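Long-range contact in CyaB (Pseudomonas aeruginosa, PDB 3R5G), which probably makes cyclic AMP from ATP, as an adenylyl cyclase whose catalytic domain forms this chain, cut from a longer membrane protein: residues A74-I86 and I154-I168. Residues are numbered along the deposited sequence; the frame is centred on the assembly and turned at random.
Sequences AKKDAVAAVSMGI and ILISHETYSLIKDVI
Lys-75 and Asp-166 meet in a salt bridge at the exposed margin of the contact, NZ lying a very short 2.5 Å from OD2. With CG anti to the backbone N (chi1 171°) and the chain extended beyond it, the lysine runs past Leu-163 O, 3.5 Å from CG, so that CG and CD lie near this oxygen before CE and NZ reach the carboxylate. Ser-83 OG bonds back to Val-79 O at 2.7 Å from above the carbonyl plane, opposite Ser-83 N, which satisfies the hydroxyl beside apolar Ile-168 CD1. Ala-78 is small enough for helices 74-86 and 158-164 to pass with axes 8.6 Å apart at -104°, its CB resting on Leu-163 CB and Ile-164 CG2. Val-79, beta-branched and compact, sets CG2 against both Ile-164 CG2 and Val-167 CG2. Deeper, Val-82 CG1 packs on Ile-168 CD1 at 3.6 Å and CG2 on Thr-160 CG2, with Ile-164 CD1 touching both. Thr-160 suits this buried place because its methyl packs while its hydroxyl is hydrogen-bonded to that of Thr-116. Ile-154 CD1 lies directly on the backbone, 3.7 Å from Gly-85 C, where no side chain intervenes. Within the cyclase catalytic domain, the helix segment runs nearly antiparallel to strand 154-157 (165°), which pairs with strands 109-116 and 185-190; Ala-74 and Ala-78 also touch strand 6-18, and Ala-80, Ala-81 and Met-84 pack on Phe-66 of strand 61-66.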
loop_
_atom_site.group_PDB
_atom_site.type_symbol
_atom_site.label_atom_id
_atom_site.label_comp_id
_atom_site.label_asym_id
_atom_site.label_seq_id
_atom_site.Cartn_x
_atom_site.Cartn_y
_atom_site.Cartn_z
ATOM N N ALA A 74 -17.342 -2.126 -19.783
ATOM C CA ALA A 74 -15.924 -1.752 -19.571
ATOM C C ALA A 74 -15.773 -0.269 -19.881
ATOM O O ALA A 74 -15.076 0.439 -19.130
ATOM C CB ALA A 74 -15.048 -2.533 -20.511
ATOM N N LYS A 75 -16.418 0.231 -20.930
ATOM C CA LYS A 75 -16.207 1.651 -21.314
ATOM C C LYS A 75 -16.786 2.589 -20.276
ATOM O O LYS A 75 -16.102 3.516 -19.821
ATOM C CB LYS A 75 -16.869 1.885 -22.649
ATOM C CG LYS A 75 -16.938 3.247 -23.064
ATOM C CD LYS A 75 -17.102 3.407 -24.614
ATOM C CE LYS A 75 -17.025 4.881 -24.924
ATOM N NZ LYS A 75 -17.724 5.291 -26.193
ATOM N N LYS A 76 -18.040 2.419 -19.878
ATOM C CA LYS A 76 -18.593 3.298 -18.849
ATOM C C LYS A 76 -17.932 3.152 -17.498
ATOM O O LYS A 76 -17.796 4.137 -16.793
ATOM C CB LYS A 76 -20.147 3.120 -18.662
ATOM C CG LYS A 76 -20.894 3.696 -19.827
ATOM C CD LYS A 76 -22.460 3.513 -19.506
ATOM C CE LYS A 76 -23.325 3.701 -20.713
ATOM N NZ LYS A 76 -23.042 4.942 -21.508
ATOM N N ASP A 77 -17.416 1.980 -17.180
ATOM C CA ASP A 77 -16.709 1.819 -15.907
ATOM C C ASP A 77 -15.414 2.678 -15.939
ATOM O O ASP A 77 -15.077 3.317 -14.957
ATOM C CB ASP A 77 -16.350 0.334 -15.582
ATOM C CG ASP A 77 -17.549 -0.561 -15.294
ATOM O OD1 ASP A 77 -18.635 -0.071 -14.973
ATOM O OD2 ASP A 77 -17.373 -1.767 -15.372
ATOM N N ALA A 78 -14.737 2.614 -17.056
ATOM C CA ALA A 78 -13.488 3.416 -17.211
ATOM C C ALA A 78 -13.792 4.896 -17.267
ATOM O O ALA A 78 -13.064 5.681 -16.602
ATOM C CB ALA A 78 -12.761 2.982 -18.487
ATOM N N VAL A 79 -14.805 5.308 -18.043
ATOM C CA VAL A 79 -15.175 6.719 -18.042
ATOM C C VAL A 79 -15.530 7.162 -16.602
ATOM O O VAL A 79 -15.176 8.270 -16.175
ATOM C CB VAL A 79 -16.329 6.971 -18.973
ATOM C CG1 VAL A 79 -16.903 8.383 -18.843
ATOM C CG2 VAL A 79 -15.785 6.755 -20.403
ATOM N N ALA A 80 -16.303 6.321 -15.856
ATOM C CA ALA A 80 -16.651 6.718 -14.512
ATOM C C ALA A 80 -15.433 6.913 -13.569
ATOM O O ALA A 80 -15.323 7.932 -12.815
ATOM C CB ALA A 80 -17.631 5.659 -13.908
ATOM N N ALA A 81 -14.438 5.978 -13.705
ATOM C CA ALA A 81 -13.284 6.057 -12.830
ATOM C C ALA A 81 -12.520 7.357 -13.192
ATOM O O ALA A 81 -12.052 8.014 -12.312
ATOM C CB ALA A 81 -12.350 4.867 -13.111
ATOM N N VAL A 82 -12.269 7.598 -14.462
ATOM C CA VAL A 82 -11.444 8.813 -14.794
ATOM C C VAL A 82 -12.194 10.084 -14.472
ATOM O O VAL A 82 -11.564 11.072 -14.038
ATOM C CB VAL A 82 -11.062 8.684 -16.247
ATOM C CG1 VAL A 82 -10.187 9.892 -16.771
ATOM C CG2 VAL A 82 -10.136 7.460 -16.406
ATOM N N SER A 83 -13.512 10.104 -14.718
ATOM C CA SER A 83 -14.336 11.280 -14.399
ATOM C C SER A 83 -14.317 11.505 -12.925
ATOM O O SER A 83 -14.266 12.672 -12.483
ATOM C CB SER A 83 -15.790 11.101 -14.940
ATOM O OG SER A 83 -15.748 10.923 -16.352
ATOM N N MET A 84 -14.338 10.443 -12.086
ATOM C CA MET A 84 -14.194 10.593 -10.655
ATOM C C MET A 84 -12.860 11.264 -10.324
ATOM O O MET A 84 -12.791 12.216 -9.514
ATOM C CB MET A 84 -14.339 9.203 -10.074
ATOM C CG MET A 84 -14.113 9.208 -8.583
ATOM S SD MET A 84 -13.787 7.625 -7.816
ATOM C CE MET A 84 -12.111 7.403 -8.537
ATOM N N GLY A 85 -11.802 10.811 -10.994
ATOM C CA GLY A 85 -10.502 11.451 -10.717
ATOM C C GLY A 85 -10.463 12.921 -11.098
ATOM O O GLY A 85 -9.915 13.711 -10.316
ATOM N N ILE A 86 -11.072 13.277 -12.242
ATOM C CA ILE A 86 -11.166 14.676 -12.655
ATOM C C ILE A 86 -11.865 15.504 -11.560
ATOM O O ILE A 86 -11.423 16.598 -11.159
ATOM C CB ILE A 86 -11.822 14.837 -13.969
ATOM C CG1 ILE A 86 -10.872 14.323 -15.099
ATOM C CG2 ILE A 86 -12.296 16.308 -14.214
ATOM C CD1 ILE A 86 -11.599 14.070 -16.436
ATOM N N ILE A 154 -3.176 13.024 -13.539
ATOM C CA ILE A 154 -3.854 11.773 -13.579
ATOM C C ILE A 154 -3.218 11.010 -14.729
ATOM O O ILE A 154 -3.379 11.356 -15.951
ATOM C CB ILE A 154 -5.335 11.980 -13.929
ATOM C CG1 ILE A 154 -5.939 12.813 -12.886
ATOM C CG2 ILE A 154 -6.042 10.615 -14.009
ATOM C CD1 ILE A 154 -7.447 13.231 -13.148
ATOM N N LEU A 155 -2.586 9.926 -14.379
ATOM C CA LEU A 155 -1.913 9.096 -15.406
ATOM C C LEU A 155 -2.702 7.846 -15.676
ATOM O O LEU A 155 -3.137 7.166 -14.682
ATOM C CB LEU A 155 -0.512 8.626 -14.998
ATOM C CG LEU A 155 0.559 9.704 -14.922
ATOM C CD1 LEU A 155 1.956 9.037 -14.784
ATOM C CD2 LEU A 155 0.576 10.448 -16.254
ATOM N N ILE A 156 -2.955 7.439 -16.912
ATOM C CA ILE A 156 -3.703 6.252 -17.213
ATOM C C ILE A 156 -2.913 5.409 -18.216
ATOM O O ILE A 156 -2.020 5.940 -18.955
ATOM C CB ILE A 156 -5.065 6.648 -17.860
ATOM C CG1 ILE A 156 -4.972 7.343 -19.247
ATOM C CG2 ILE A 156 -5.807 7.530 -16.878
ATOM C CD1 ILE A 156 -6.310 7.504 -19.984
ATOM N N SER A 157 -3.209 4.150 -18.281
ATOM C CA SER A 157 -2.602 3.233 -19.265
ATOM C C SER A 157 -3.333 3.307 -20.570
ATOM O O SER A 157 -4.385 3.929 -20.766
ATOM C CB SER A 157 -2.653 1.843 -18.670
ATOM O OG SER A 157 -4.048 1.443 -18.669
ATOM N N HIS A 158 -2.724 2.675 -21.572
ATOM C CA HIS A 158 -3.327 2.605 -22.877
ATOM C C HIS A 158 -4.655 1.870 -22.942
ATOM O O HIS A 158 -5.530 2.296 -23.661
ATOM C CB HIS A 158 -2.298 1.974 -23.843
ATOM C CG HIS A 158 -2.792 1.940 -25.250
ATOM N ND1 HIS A 158 -2.822 3.068 -26.055
ATOM C CD2 HIS A 158 -3.376 0.949 -25.965
ATOM C CE1 HIS A 158 -3.367 2.766 -27.221
ATOM N NE2 HIS A 158 -3.695 1.479 -27.202
ATOM N N GLU A 159 -4.789 0.780 -22.167
ATOM C CA GLU A 159 -6.072 0.107 -22.107
ATOM C C GLU A 159 -7.169 1.098 -21.623
ATOM O O GLU A 159 -8.259 1.073 -22.186
ATOM C CB GLU A 159 -5.966 -1.105 -21.155
ATOM C CG GLU A 159 -7.187 -2.017 -21.310
ATOM C CD GLU A 159 -7.159 -2.821 -22.654
ATOM O OE1 GLU A 159 -6.080 -2.949 -23.283
ATOM O OE2 GLU A 159 -8.249 -3.290 -23.075
ATOM N N THR A 160 -6.877 1.889 -20.587
ATOM C CA THR A 160 -7.899 2.804 -20.132
ATOM C C THR A 160 -8.153 3.841 -21.199
ATOM O O THR A 160 -9.264 4.260 -21.465
ATOM C CB THR A 160 -7.443 3.432 -18.817
ATOM O OG1 THR A 160 -7.198 2.416 -17.836
ATOM C CG2 THR A 160 -8.493 4.401 -18.267
ATOM N N TYR A 161 -7.080 4.448 -21.720
ATOM C CA TYR A 161 -7.216 5.450 -22.796
ATOM C C TYR A 161 -8.080 4.946 -23.910
ATOM O O TYR A 161 -8.949 5.714 -24.378
ATOM C CB TYR A 161 -5.774 5.808 -23.317
ATOM C CG TYR A 161 -5.837 6.558 -24.622
ATOM C CD1 TYR A 161 -6.175 7.885 -24.623
ATOM C CD2 TYR A 161 -5.539 5.906 -25.859
ATOM C CE1 TYR A 161 -6.295 8.580 -25.858
ATOM C CE2 TYR A 161 -5.622 6.619 -27.057
ATOM C CZ TYR A 161 -5.972 7.933 -27.025
ATOM O OH TYR A 161 -6.140 8.632 -28.192
ATOM N N SER A 162 -7.854 3.699 -24.339
ATOM C CA SER A 162 -8.649 3.089 -25.460
ATOM C C SER A 162 -10.157 3.128 -25.241
ATOM O O SER A 162 -10.913 3.283 -26.188
ATOM C CB SER A 162 -8.241 1.637 -25.722
ATOM O OG SER A 162 -6.902 1.752 -26.195
ATOM N N LEU A 163 -10.555 2.966 -23.983
ATOM C CA LEU A 163 -11.912 3.002 -23.574
ATOM C C LEU A 163 -12.527 4.372 -23.451
ATOM O O LEU A 163 -13.718 4.535 -23.729
ATOM C CB LEU A 163 -12.101 2.239 -22.249
ATOM C CG LEU A 163 -11.835 0.740 -22.411
ATOM C CD1 LEU A 163 -11.732 0.089 -21.073
ATOM C CD2 LEU A 163 -12.987 0.084 -23.239
ATOM N N ILE A 164 -11.727 5.396 -23.088
ATOM C CA ILE A 164 -12.288 6.684 -22.719
ATOM C C ILE A 164 -12.033 7.749 -23.837
ATOM O O ILE A 164 -12.589 8.820 -23.719
ATOM C CB ILE A 164 -11.813 7.255 -21.406
ATOM C CG1 ILE A 164 -10.324 7.698 -21.517
ATOM C CG2 ILE A 164 -11.953 6.227 -20.259
ATOM C CD1 ILE A 164 -9.753 8.245 -20.277
ATOM N N LYS A 165 -11.204 7.382 -24.840
ATOM C CA LYS A 165 -10.662 8.472 -25.724
ATOM C C LYS A 165 -11.678 9.297 -26.467
ATOM O O LYS A 165 -11.348 10.429 -26.778
ATOM C CB LYS A 165 -9.603 7.936 -26.691
ATOM C CG LYS A 165 -10.241 6.899 -27.677
ATOM C CD LYS A 165 -9.213 6.183 -28.541
ATOM C CE LYS A 165 -9.965 5.083 -29.285
ATOM N NZ LYS A 165 -9.101 4.257 -30.121
ATOM N N ASP A 166 -12.863 8.787 -26.778
ATOM C CA ASP A 166 -13.844 9.598 -27.495
ATOM C C ASP A 166 -14.544 10.592 -26.620
ATOM O O ASP A 166 -15.144 11.498 -27.140
ATOM C CB ASP A 166 -14.871 8.650 -28.116
ATOM C CG ASP A 166 -15.333 7.521 -27.142
ATOM O OD1 ASP A 166 -14.556 6.885 -26.280
ATOM O OD2 ASP A 166 -16.535 7.147 -27.331
ATOM N N VAL A 167 -14.476 10.439 -25.291
ATOM C CA VAL A 167 -15.196 11.317 -24.395
ATOM C C VAL A 167 -14.332 12.069 -23.351
ATOM O O VAL A 167 -14.809 13.007 -22.768
ATOM C CB VAL A 167 -16.393 10.636 -23.786
ATOM C CG1 VAL A 167 -17.162 9.820 -24.867
ATOM C CG2 VAL A 167 -15.970 9.700 -22.768
ATOM N N ILE A 168 -13.100 11.632 -23.122
ATOM C CA ILE A 168 -12.243 12.319 -22.199
ATOM C C ILE A 168 -10.952 12.673 -22.931
ATOM O O ILE A 168 -10.327 11.883 -23.604
ATOM C CB ILE A 168 -11.909 11.423 -20.950
ATOM C CG1 ILE A 168 -13.218 11.295 -20.135
ATOM C CG2 ILE A 168 -10.708 12.010 -20.155
ATOM C CD1 ILE A 168 -13.097 10.383 -18.871
#